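Local coordinates for protein putative thiosulfate sulfurtransferase YNJE (Escherichia coli, PDB 2WLR) that catalyses the transfer of sulfur from thiosulfate to cyanide, giving thiocyanate and sulfite, as a periplasmic three-domain rhodanese, at residues F262-K265 / I266-P270. Numbering follows the deposited sequence.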
loop_
_atom_site.group_PDB
_atom_site.type_symbol
_atom_site.label_atom_id
_atom_site.label_comp_id
_atom_site.label_asym_id
_atom_site.label_seq_id
_atom_site.Cartn_x
_atom_site.Cartn_y
_atom_site.Cartn_z
ATOM N N PHE A 262 -4.192 -27.929 -2.690
ATOM C CA PHE A 262 -3.920 -26.533 -3.115
ATOM C C PHE A 262 -4.041 -26.341 -4.615
ATOM O O PHE A 262 -4.511 -25.287 -5.074
ATOM C CB PHE A 262 -2.529 -26.121 -2.617
ATOM C CG PHE A 262 -2.231 -24.627 -2.758
ATOM C CD1 PHE A 262 -3.021 -23.691 -2.166
ATOM C CD2 PHE A 262 -1.130 -24.201 -3.487
ATOM C CE1 PHE A 262 -2.724 -22.315 -2.294
ATOM C CE2 PHE A 262 -0.824 -22.859 -3.615
ATOM C CZ PHE A 262 -1.631 -21.922 -3.027
ATOM N N GLY A 263 -3.603 -27.350 -5.366
ATOM C CA GLY A 263 -3.812 -27.393 -6.816
ATOM C C GLY A 263 -2.624 -27.055 -7.674
ATOM O O GLY A 263 -2.666 -27.227 -8.909
ATOM N N VAL A 264 -1.571 -26.564 -7.033
ATOM C CA VAL A 264 -0.250 -26.405 -7.638
ATOM C C VAL A 264 0.799 -26.730 -6.574
ATOM O O VAL A 264 0.495 -26.732 -5.369
ATOM C CB VAL A 264 0.026 -24.959 -8.149
ATOM C CG1 VAL A 264 -0.967 -24.557 -9.219
ATOM C CG2 VAL A 264 0.030 -23.942 -6.984
ATOM N N LYS A 265 2.033 -26.986 -7.009
ATOM C CA LYS A 265 3.127 -27.228 -6.076
ATOM C C LYS A 265 3.541 -25.919 -5.409
ATOM O O LYS A 265 3.711 -24.900 -6.079
ATOM C CB LYS A 265 4.346 -27.856 -6.764
ATOM C CG LYS A 265 4.158 -29.298 -7.164
ATOM C CD LYS A 265 5.500 -29.949 -7.380
ATOM C CE LYS A 265 5.365 -31.304 -8.036
ATOM N NZ LYS A 265 6.671 -31.657 -8.653
ATOM N N ILE A 266 3.734 -25.973 -4.097
ATOM C CA ILE A 266 4.204 -24.834 -3.310
ATOM C C ILE A 266 5.731 -24.958 -3.215
ATOM O O ILE A 266 6.238 -26.052 -2.933
ATOM C CB ILE A 266 3.566 -24.886 -1.918
ATOM C CG1 ILE A 266 2.062 -24.669 -2.040
ATOM C CG2 ILE A 266 4.184 -23.853 -0.958
ATOM C CD1 ILE A 266 1.257 -24.982 -0.776
ATOM N N PRO A 267 6.479 -23.879 -3.497
ATOM C CA PRO A 267 5.990 -22.526 -3.807
ATOM C C PRO A 267 5.919 -22.267 -5.302
ATOM O O PRO A 267 6.834 -22.618 -6.023
ATOM C CB PRO A 267 7.065 -21.629 -3.203
ATOM C CG PRO A 267 8.360 -22.416 -3.435
ATOM C CD PRO A 267 7.955 -23.910 -3.433
ATOM N N ALA A 268 4.858 -21.625 -5.773
ATOM C CA ALA A 268 4.718 -21.310 -7.188
ATOM C C ALA A 268 5.513 -20.079 -7.613
ATOM O O ALA A 268 5.867 -19.949 -8.786
ATOM C CB ALA A 268 3.283 -21.094 -7.525
ATOM N N GLN A 269 5.797 -19.177 -6.667
ATOM C CA GLN A 269 6.480 -17.920 -6.989
ATOM C C GLN A 269 7.671 -17.683 -6.059
ATOM O O GLN A 269 7.698 -16.708 -5.305
ATOM C CB GLN A 269 5.488 -16.755 -6.936
ATOM C CG GLN A 269 4.284 -16.923 -7.843
ATOM C CD GLN A 269 4.604 -17.027 -9.323
ATOM O OE1 GLN A 269 5.639 -16.562 -9.788
ATOM N NE2 GLN A 269 3.702 -17.645 -10.076
ATOM N N PRO A 270 8.653 -18.585 -6.089
ATOM C CA PRO A 270 9.761 -18.515 -5.132
ATOM C C PRO A 270 10.571 -17.209 -5.268
ATOM O O PRO A 270 11.150 -16.765 -4.299
ATOM C CB PRO A 270 10.603 -19.753 -5.473
ATOM C CG PRO A 270 10.231 -20.072 -6.907
ATOM C CD PRO A 270 8.814 -19.680 -7.073
#
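The phenyl ring of F262 meets I266 obliquely, with CD2 of F262 3.5 Å from CG1 of I266. At the ring's edge, in its plane, lies the carbonyl O of V264. Two carbons of the isoleucine share the work: CD1 of I266 also reaches CG of F262, at 4.0 Å, so the CG1-CD1 arm runs past the CG-CD2-CE2 side of the ring, the two side chains crossing at about a right angle. The phenylalanine is placed for this by a CG anti to the backbone N (chi1 -169°), which sets the ring beside the F262 carbonyl carbon with its CD2 side against I266. With an alanine at F262, the CG1-CD1 arm of I266 would probably lose its aromatic partner and a gap would open towards L195 and V228.

Further on, the chain turns at the cis peptide bond between I266 and P267. With the cis proline third, K265-A268 is consistent with a type VIb-like turn, a class that commonly lacks the closing hydrogen bond; here K265 O and A268 N are 3.5 Å apart at too poor an angle for one. CG2 of V264 and CB of A268 make a looser apolar contact at 4.4 Å.

All of this belongs to the linker between helix 238-243 and strand 273-274, far from the catalytic cysteine. F262 packs on L195 of helix 188-197, and its carbonyl O is hydrogen-bonded to ND1 of H202, with backbone bonding to that residue as well. I266 rests on D188 and K192 of the same helix, and backbone bonds from A268 to A226 and Q269 to Y225 tie the linker to the end of helix 213-226.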